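Local atomic coordinates of probable tRNA pseudouridine synthase D (Methanosarcina mazei, PDB entry 1Z2Z), a protein that probably isomerises uridine-13 of transfer RNAs to pseudouridine. Residues Leu26-Glu31 with Asp401-Gly406; Gly83-Arg88 with Trp131-Arg136; Lys155-Ile160 with Pro394-Gly399. All coordinates share one frame; numbering follows the deposited sequence.

How the contacts relate
The centres of the three contacts lie about 19 to 21 Å from one another. Contact 1 is the outermost along the chain, and contacts 2 and 3 are nested inside its loop, one after the other. Contact 2 lies on strand 130-142, which leads into helix 146-163 of contact 3. Contact 3 ends on strand 398-400 of the same mixed sheet, and that strand runs into the 401-406 turn of contact 1, which joins the loops before strands 33-39 and 408-417. Contacts 1 and 2 also touch directly: the carbonyl of R27 probably accepts a hydrogen bond from R88, and its side chain forms a salt bridge with D86, tying contact 1 to the loop of the predicted nucleophile.

Contact 1: residues Leu26-Glu31 with Asp401-Gly406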
loop_
_atom_site.group_PDB
_atom_site.type_symbol
_atom_site.label_atom_id
_atom_site.label_comp_id
_atom_site.label_asym_id
_atom_site.label_seq_id
_atom_site.Cartn_x
_atom_site.Cartn_y
_atom_site.Cartn_z
ATOM N N LEU A 26 -3.552 10.357 14.901
ATOM C CA LEU A 26 -2.801 11.074 13.872
ATOM C C LEU A 26 -3.638 12.084 13.084
ATOM O O LEU A 26 -4.867 12.074 13.146
ATOM C CB LEU A 26 -2.181 10.080 12.889
ATOM C CG LEU A 26 -1.354 8.889 13.372
ATOM C CD1 LEU A 26 -0.783 8.205 12.125
ATOM C CD2 LEU A 26 -0.224 9.322 14.312
ATOM N N ARG A 27 -2.964 12.954 12.340
ATOM C CA ARG A 27 -3.661 13.948 11.545
ATOM C C ARG A 27 -4.532 14.841 12.420
ATOM O O ARG A 27 -5.595 15.300 11.989
ATOM C CB ARG A 27 -4.560 13.276 10.494
ATOM C CG ARG A 27 -3.927 12.996 9.133
ATOM C CD ARG A 27 -3.401 11.580 9.051
ATOM N NE ARG A 27 -3.488 10.998 7.706
ATOM C CZ ARG A 27 -2.736 11.354 6.663
ATOM N NH1 ARG A 27 -1.825 12.303 6.775
ATOM N NH2 ARG A 27 -2.875 10.742 5.501
ATOM N N GLN A 28 -4.108 15.077 13.654
ATOM C CA GLN A 28 -4.910 15.927 14.520
ATOM C C GLN A 28 -4.779 17.355 14.007
ATOM O O GLN A 28 -5.721 18.145 14.070
ATOM C CB GLN A 28 -4.446 15.850 15.974
ATOM C CG GLN A 28 -5.621 15.980 16.943
ATOM C CD GLN A 28 -5.209 16.411 18.329
ATOM O OE1 GLN A 28 -4.388 15.765 18.977
ATOM N NE2 GLN A 28 -5.785 17.513 18.794
ATOM N N GLU A 29 -3.600 17.667 13.482
ATOM C CA GLU A 29 -3.321 18.980 12.928
ATOM C C GLU A 29 -2.582 18.844 11.610
ATOM O O GLU A 29 -1.577 18.149 11.531
ATOM C CB GLU A 29 -2.505 19.795 13.925
ATOM C CG GLU A 29 -3.353 20.213 15.086
ATOM C CD GLU A 29 -4.553 20.982 14.610
ATOM O OE1 GLU A 29 -5.610 20.968 15.304
ATOM O OE2 GLU A 29 -4.423 21.614 13.524
ATOM N N ILE A 30 -3.086 19.511 10.577
ATOM C CA ILE A 30 -2.479 19.445 9.258
ATOM C C ILE A 30 -0.963 19.263 9.368
ATOM O O ILE A 30 -0.427 18.303 8.837
ATOM C CB ILE A 30 -2.808 20.712 8.437
ATOM C CG1 ILE A 30 -4.288 21.080 8.615
ATOM C CG2 ILE A 30 -2.533 20.471 6.970
ATOM C CD1 ILE A 30 -5.277 20.039 8.114
ATOM N N GLU A 31 -0.269 20.139 10.082
ATOM C CA GLU A 31 1.174 19.977 10.189
ATOM C C GLU A 31 1.643 18.688 10.903
ATOM O O GLU A 31 2.842 18.441 11.003
ATOM C CB GLU A 31 1.812 21.194 10.878
ATOM C CG GLU A 31 1.850 22.479 10.045
ATOM C CD GLU A 31 0.466 23.071 9.797
ATOM O OE1 GLU A 31 -0.466 22.769 10.585
ATOM O OE2 GLU A 31 0.317 23.850 8.821
ATOM N N ASP A 401 2.574 17.023 24.391
ATOM C CA ASP A 401 1.815 17.683 23.344
ATOM C C ASP A 401 0.816 18.681 23.896
ATOM O O ASP A 401 -0.094 18.350 24.665
ATOM C CB ASP A 401 1.099 16.661 22.450
ATOM C CG ASP A 401 -0.116 16.047 23.110
ATOM O OD1 ASP A 401 -0.045 15.779 24.330
ATOM O OD2 ASP A 401 -1.128 15.820 22.403
ATOM N N GLU A 402 1.020 19.920 23.483
ATOM C CA GLU A 402 0.182 21.033 23.866
ATOM C C GLU A 402 -1.297 20.727 23.602
ATOM O O GLU A 402 -2.119 20.804 24.510
ATOM C CB GLU A 402 0.591 22.273 23.073
ATOM C CG GLU A 402 2.100 22.408 22.805
ATOM C CD GLU A 402 2.658 21.360 21.829
ATOM O OE1 GLU A 402 2.107 21.193 20.708
ATOM O OE2 GLU A 402 3.668 20.709 22.191
ATOM N N LEU A 403 -1.640 20.381 22.365
ATOM C CA LEU A 403 -3.033 20.100 22.036
ATOM C C LEU A 403 -3.743 19.143 22.980
ATOM O O LEU A 403 -4.963 19.182 23.088
ATOM C CB LEU A 403 -3.155 19.550 20.623
ATOM C CG LEU A 403 -3.099 20.511 19.442
ATOM C CD1 LEU A 403 -1.673 20.944 19.147
ATOM C CD2 LEU A 403 -3.701 19.785 18.251
ATOM N N ASN A 404 -2.986 18.273 23.646
ATOM C CA ASN A 404 -3.569 17.308 24.579
ATOM C C ASN A 404 -2.794 17.329 25.884
ATOM O O ASN A 404 -1.857 16.549 26.068
ATOM C CB ASN A 404 -3.529 15.891 24.002
ATOM C CG ASN A 404 -4.325 15.757 22.716
ATOM O OD1 ASN A 404 -5.561 15.718 22.729
ATOM N ND2 ASN A 404 -3.617 15.689 21.590
ATOM N N PRO A 405 -3.190 18.215 26.818
ATOM C CA PRO A 405 -2.548 18.370 28.129
ATOM C C PRO A 405 -2.614 17.105 28.988
ATOM O O PRO A 405 -3.694 16.547 29.209
ATOM C CB PRO A 405 -3.301 19.545 28.731
ATOM C CG PRO A 405 -4.671 19.391 28.152
ATOM C CD PRO A 405 -4.401 19.054 26.721
ATOM N N GLY A 406 -1.447 16.666 29.464
ATOM C CA GLY A 406 -1.360 15.471 30.285
ATOM C C GLY A 406 -0.900 14.262 29.483
ATOM O O GLY A 406 -0.388 13.288 30.047
#
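Q28 and L403 approach most closely in the backbone, with their CA atoms 8.8 Å apart, so side chains must bridge two irregular loops. The 401-406 loop begins with a type I beta turn from D401 to N404, closed by N404 N bonding to D401 O at 3.1 Å, and the turn sets L403 and N404 before the other segment. Q28 reaches across with its chain extended beyond CG (chi2 -159°), and its amide meets that of N404 from the opposite direction. N404 ND2 donates to Q28 OE1 at 2.7 Å, with an N-H...O angle of 159°. The donor lies in the carbonyl plane of Q28, on a lone pair, and the acceptor is nearly in the amide plane of N404, although the two amides are turned 56° against each other. L403 adds an apolar shelf beside this bond. Its CD2 branch lies between the Q28 amide, near NE2, and the aliphatic part of E29, near CG; the E29 chain, bent at chi2, also carries OE1 to 3.7 Å from L403 CD2. Q28 and N404 both rest on R140 of strand 130-142, which places the contact at the end of the mixed sheet. One amide bond beside a leucine methyl makes a small surface junction: the bond gives it its one directional link, and the leucine supplies contact without directionality.

Contact 2: residues Gly83-Arg88 with Trp131-Arg136; sequences GTKDKR and WGNDFR
Between K85 in the irregular loop 83-88 and N133 on strand 131-136 the backbones come nearest, yet their CA atoms are still 9.5 Å apart and side chains make the join. The lysine is the long arm: its chain bends at chi2 (-64°) and then runs extended, carrying NZ to the amide of N133, which comes from the opposite direction. The direct link is poor. K85 NZ makes only a weak hydrogen bond to N133 OD1 at 3.4 Å, and it lies nearer to N133 ND2, at 2.9 Å, where two donors face each other without bonding. A water is the better-defined link, accepting from K85 NZ at 3.3 Å and donating to N133 OD1 at 2.9 Å. The ammonium has a stronger partner in E37 of strand 33-39, whose side chain N133 also touches; lysine, asparagine and glutamate therefore form one polar cluster. A leucine in place of N133 would probably leave the water without its OD1 acceptor and K85 without its weak bond to the strand. Next to K85 in the loop is D86, predicted to be the nucleophile. A catalytic aspartate on a loop beside the central sheet is a hallmark of pseudouridine synthases, and this polar bridge ties the residue preceding it to strand 130-142.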
loop_
_atom_site.group_PDB
_atom_site.type_symbol
_atom_site.label_atom_id
_atom_site.label_comp_id
_atom_site.label_asym_id
_atom_site.label_seq_id
_atom_site.Cartn_x
_atom_site.Cartn_y
_atom_site.Cartn_z
ATOM N N GLY A 83 3.711 11.665 -7.975
ATOM C CA GLY A 83 2.977 10.808 -7.053
ATOM C C GLY A 83 1.976 11.595 -6.221
ATOM O O GLY A 83 2.294 12.672 -5.732
ATOM N N THR A 84 0.775 11.073 -6.027
ATOM C CA THR A 84 -0.208 11.816 -5.257
ATOM C C THR A 84 -0.032 11.842 -3.732
ATOM O O THR A 84 -0.188 10.827 -3.061
ATOM C CB THR A 84 -1.611 11.332 -5.586
ATOM O OG1 THR A 84 -1.880 11.578 -6.970
ATOM C CG2 THR A 84 -2.638 12.080 -4.749
ATOM N N LYS A 85 0.265 13.020 -3.186
ATOM C CA LYS A 85 0.457 13.161 -1.749
ATOM C C LYS A 85 -0.879 13.328 -1.035
ATOM O O LYS A 85 -1.871 13.778 -1.626
ATOM C CB LYS A 85 1.361 14.353 -1.449
ATOM C CG LYS A 85 2.490 14.539 -2.436
ATOM C CD LYS A 85 3.479 13.389 -2.431
ATOM C CE LYS A 85 4.414 13.480 -3.640
ATOM N NZ LYS A 85 5.620 12.588 -3.557
ATOM N N ASP A 86 -0.894 12.955 0.244
ATOM C CA ASP A 86 -2.089 13.031 1.095
ATOM C C ASP A 86 -2.665 14.442 1.197
ATOM O O ASP A 86 -1.937 15.424 1.365
ATOM C CB ASP A 86 -1.762 12.552 2.519
ATOM C CG ASP A 86 -1.588 11.046 2.626
ATOM O OD1 ASP A 86 -0.822 10.612 3.524
ATOM O OD2 ASP A 86 -2.219 10.302 1.840
ATOM N N LYS A 87 -3.989 14.506 1.108
ATOM C CA LYS A 87 -4.747 15.740 1.220
ATOM C C LYS A 87 -4.553 16.292 2.648
ATOM O O LYS A 87 -3.908 17.334 2.835
ATOM C CB LYS A 87 -6.226 15.441 0.887
ATOM C CG LYS A 87 -7.316 16.059 1.764
ATOM C CD LYS A 87 -7.382 17.581 1.676
ATOM C CE LYS A 87 -8.686 18.116 2.246
ATOM N NZ LYS A 87 -9.794 17.828 1.316
ATOM N N ARG A 88 -5.059 15.583 3.655
ATOM C CA ARG A 88 -4.905 16.047 5.029
ATOM C C ARG A 88 -3.461 16.032 5.492
ATOM O O ARG A 88 -3.083 15.192 6.309
ATOM C CB ARG A 88 -5.741 15.208 6.008
ATOM C CG ARG A 88 -5.788 15.818 7.421
ATOM C CD ARG A 88 -6.949 15.299 8.281
ATOM N NE ARG A 88 -6.973 15.911 9.617
ATOM C CZ ARG A 88 -7.259 17.192 9.865
ATOM N NH1 ARG A 88 -7.553 18.019 8.872
ATOM N NH2 ARG A 88 -7.241 17.647 11.109
ATOM N N TRP A 131 12.283 9.593 -6.351
ATOM C CA TRP A 131 12.969 8.517 -5.677
ATOM C C TRP A 131 12.083 8.074 -4.533
ATOM O O TRP A 131 11.378 7.074 -4.637
ATOM C CB TRP A 131 14.320 8.972 -5.139
ATOM C CG TRP A 131 14.986 7.902 -4.328
ATOM C CD1 TRP A 131 14.798 7.643 -2.996
ATOM C CD2 TRP A 131 15.852 6.872 -4.819
ATOM N NE1 TRP A 131 15.484 6.516 -2.634
ATOM C CE2 TRP A 131 16.140 6.019 -3.731
ATOM C CE3 TRP A 131 16.409 6.582 -6.074
ATOM C CZ2 TRP A 131 16.964 4.892 -3.856
ATOM C CZ3 TRP A 131 17.230 5.458 -6.198
ATOM C CH2 TRP A 131 17.495 4.627 -5.092
ATOM N N GLY A 132 12.104 8.834 -3.444
ATOM C CA GLY A 132 11.278 8.494 -2.303
ATOM C C GLY A 132 10.496 9.661 -1.732
ATOM O O GLY A 132 10.251 10.668 -2.407
ATOM N N ASN A 133 10.116 9.517 -0.464
ATOM C CA ASN A 133 9.342 10.525 0.254
ATOM C C ASN A 133 9.797 10.636 1.720
ATOM O O ASN A 133 9.758 9.658 2.469
ATOM C CB ASN A 133 7.845 10.162 0.211
ATOM C CG ASN A 133 7.146 10.604 -1.081
ATOM O OD1 ASN A 133 6.212 9.955 -1.537
ATOM N ND2 ASN A 133 7.573 11.724 -1.646
ATOM N N ASP A 134 10.253 11.820 2.119
ATOM C CA ASP A 134 10.662 12.073 3.502
ATOM C C ASP A 134 9.398 12.281 4.306
ATOM O O ASP A 134 8.493 12.999 3.871
ATOM C CB ASP A 134 11.499 13.335 3.593
ATOM C CG ASP A 134 12.946 13.067 3.373
ATOM O OD1 ASP A 134 13.713 14.030 3.134
ATOM O OD2 ASP A 134 13.317 11.876 3.454
ATOM N N PHE A 135 9.336 11.656 5.475
ATOM C CA PHE A 135 8.174 11.780 6.336
ATOM C C PHE A 135 8.542 12.420 7.658
ATOM O O PHE A 135 9.695 12.368 8.099
ATOM C CB PHE A 135 7.524 10.425 6.607
ATOM C CG PHE A 135 6.820 9.837 5.417
ATOM C CD1 PHE A 135 7.471 8.923 4.583
ATOM C CD2 PHE A 135 5.505 10.183 5.135
ATOM C CE1 PHE A 135 6.826 8.356 3.481
ATOM C CE2 PHE A 135 4.840 9.633 4.046
ATOM C CZ PHE A 135 5.505 8.711 3.212
ATOM N N ARG A 136 7.538 13.024 8.278
ATOM C CA ARG A 136 7.649 13.705 9.562
ATOM C C ARG A 136 6.252 13.590 10.154
ATOM O O ARG A 136 5.470 14.531 10.068
ATOM C CB ARG A 136 7.993 15.173 9.331
ATOM C CG ARG A 136 7.909 16.052 10.559
ATOM C CD ARG A 136 9.272 16.229 11.177
ATOM N NE ARG A 136 9.208 16.922 12.460
ATOM C CZ ARG A 136 10.275 17.227 13.194
ATOM N NH1 ARG A 136 10.126 17.854 14.353
ATOM N NH2 ARG A 136 11.493 16.913 12.767
HETATM O O HOH W 1 4.352 9.586 -3.693
#

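Contact 3: residues Lys155-Ile160 with Pro394-Gly399; sequences KTTDEI and PKFEAG
On helix 146-163, T157 points toward the ring of F396, which points back from the loop that precedes strand 398-400, and the two side chains cross obliquely. The threonine hydroxyl leads the approach: OG1 meets the ring obliquely along its CD2-CE2 bond, 2.9 Å from F396 CD2, closer than either carbon of the side chain beyond CA. T157 CB lies 3.8 Å from F396 CE2, and the methyl CG2 is 4.1 Å from the same atom. That methyl also lies 4.3 Å from P394 O. The threonine rotamer places CG2 opposite the backbone N, with OG1 beside that N (chi1 -60°), from where the hydroxyl reaches back to the carbonyl O of L153, one turn earlier in the helix. A further hydrogen bond joins OG1 to the hydroxyl of Y429. On the F396 side, chi1 of 63° sets CG between the backbone N and the carbonyl carbon, directing the ring at the helix, where it also packs on L153 and K154. About one turn further along from T157, I160 CG2 touches P394 CD at 4.4 Å, branch against ring carbon. P394 and I160 both reach Y429 of helix 423-430, while K395, E397 and G399 are held by backbone hydrogen bonds to strand 408-417. Threonine hydroxyl and carbons against a phenylalanine ring, with isoleucine against proline as a looser apolar touch, thus join the helix to the loop before the strand. The hydroxyl of T157, the polar side-chain group of the pair, is buried yet satisfied by its own helix and by a tyrosine from another.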
loop_
_atom_site.group_PDB
_atom_site.type_symbol
_atom_site.label_atom_id
_atom_site.label_comp_id
_atom_site.label_asym_id
_atom_site.label_seq_id
_atom_site.Cartn_x
_atom_site.Cartn_y
_atom_site.Cartn_z
ATOM N N LYS A 155 12.994 1.674 22.302
ATOM C CA LYS A 155 12.945 0.222 22.282
ATOM C C LYS A 155 12.332 -0.252 20.963
ATOM O O LYS A 155 12.887 -1.127 20.295
ATOM C CB LYS A 155 12.129 -0.309 23.473
ATOM C CG LYS A 155 12.725 -1.552 24.147
ATOM C CD LYS A 155 11.732 -2.213 25.106
ATOM C CE LYS A 155 12.366 -3.355 25.909
ATOM N NZ LYS A 155 12.986 -4.427 25.072
ATOM N N THR A 156 11.202 0.337 20.581
ATOM C CA THR A 156 10.537 -0.045 19.341
ATOM C C THR A 156 11.476 0.185 18.163
ATOM O O THR A 156 11.476 -0.581 17.201
ATOM C CB THR A 156 9.244 0.774 19.102
ATOM O OG1 THR A 156 8.462 0.814 20.306
ATOM C CG2 THR A 156 8.415 0.135 17.990
ATOM N N THR A 157 12.266 1.250 18.255
ATOM C CA THR A 157 13.243 1.624 17.228
ATOM C C THR A 157 14.355 0.571 17.183
ATOM O O THR A 157 14.597 -0.040 16.144
ATOM C CB THR A 157 13.886 3.000 17.553
ATOM O OG1 THR A 157 12.870 4.007 17.601
ATOM C CG2 THR A 157 14.921 3.370 16.509
ATOM N N ASP A 158 15.024 0.372 18.320
ATOM C CA ASP A 158 16.105 -0.604 18.437
ATOM C C ASP A 158 15.779 -1.926 17.758
ATOM O O ASP A 158 16.539 -2.400 16.911
ATOM C CB ASP A 158 16.446 -0.887 19.904
ATOM C CG ASP A 158 16.948 -2.320 20.120
ATOM O OD1 ASP A 158 16.112 -3.249 20.222
ATOM O OD2 ASP A 158 18.181 -2.526 20.173
ATOM N N GLU A 159 14.664 -2.541 18.141
ATOM C CA GLU A 159 14.303 -3.814 17.538
ATOM C C GLU A 159 14.205 -3.643 16.045
ATOM O O GLU A 159 14.634 -4.508 15.282
ATOM C CB GLU A 159 12.980 -4.340 18.100
ATOM C CG GLU A 159 13.144 -5.037 19.438
ATOM C CD GLU A 159 11.843 -5.557 20.006
ATOM O OE1 GLU A 159 11.164 -6.364 19.336
ATOM O OE2 GLU A 159 11.493 -5.159 21.138
ATOM N N ILE A 160 13.659 -2.507 15.624
ATOM C CA ILE A 160 13.507 -2.231 14.203
ATOM C C ILE A 160 14.862 -2.127 13.525
ATOM O O ILE A 160 15.140 -2.821 12.546
ATOM C CB ILE A 160 12.723 -0.936 13.979
ATOM C CG1 ILE A 160 11.257 -1.158 14.348
ATOM C CG2 ILE A 160 12.836 -0.505 12.536
ATOM C CD1 ILE A 160 10.393 0.059 14.171
ATOM N N PRO A 394 14.068 4.881 11.014
ATOM C CA PRO A 394 13.401 6.022 11.648
ATOM C C PRO A 394 14.174 6.736 12.742
ATOM O O PRO A 394 15.144 6.205 13.279
ATOM C CB PRO A 394 12.091 5.417 12.152
ATOM C CG PRO A 394 12.467 4.009 12.454
ATOM C CD PRO A 394 13.333 3.633 11.282
ATOM N N LYS A 395 13.735 7.957 13.043
ATOM C CA LYS A 395 14.333 8.808 14.072
ATOM C C LYS A 395 13.185 9.395 14.903
ATOM O O LYS A 395 12.483 10.297 14.453
ATOM C CB LYS A 395 15.139 9.932 13.411
ATOM C CG LYS A 395 16.309 9.437 12.561
ATOM C CD LYS A 395 16.911 10.539 11.676
ATOM C CE LYS A 395 16.008 10.872 10.480
ATOM N NZ LYS A 395 16.581 11.905 9.556
ATOM N N PHE A 396 13.000 8.874 16.114
ATOM C CA PHE A 396 11.921 9.327 16.987
ATOM C C PHE A 396 12.263 10.573 17.797
ATOM O O PHE A 396 13.423 10.975 17.903
ATOM C CB PHE A 396 11.499 8.189 17.923
ATOM C CG PHE A 396 12.586 7.741 18.851
ATOM C CD1 PHE A 396 12.779 8.380 20.072
ATOM C CD2 PHE A 396 13.450 6.713 18.485
ATOM C CE1 PHE A 396 13.823 8.010 20.912
ATOM C CE2 PHE A 396 14.495 6.336 19.315
ATOM C CZ PHE A 396 14.684 6.984 20.534
ATOM N N GLU A 397 11.224 11.170 18.370
ATOM C CA GLU A 397 11.324 12.386 19.166
ATOM C C GLU A 397 10.055 12.435 20.018
ATOM O O GLU A 397 8.957 12.634 19.495
ATOM C CB GLU A 397 11.385 13.598 18.226
ATOM C CG GLU A 397 11.342 14.973 18.892
ATOM C CD GLU A 397 12.685 15.395 19.459
ATOM O OE1 GLU A 397 13.697 15.298 18.731
ATOM O OE2 GLU A 397 12.721 15.840 20.624
ATOM N N ALA A 398 10.197 12.235 21.325
ATOM C CA ALA A 398 9.042 12.249 22.210
ATOM C C ALA A 398 8.936 13.567 22.948
ATOM O O ALA A 398 9.829 14.414 22.874
ATOM C CB ALA A 398 9.120 11.102 23.204
ATOM N N GLY A 399 7.833 13.729 23.662
ATOM C CA GLY A 399 7.627 14.947 24.405
ATOM C C GLY A 399 6.181 15.129 24.798
ATOM O O GLY A 399 5.356 14.230 24.635
#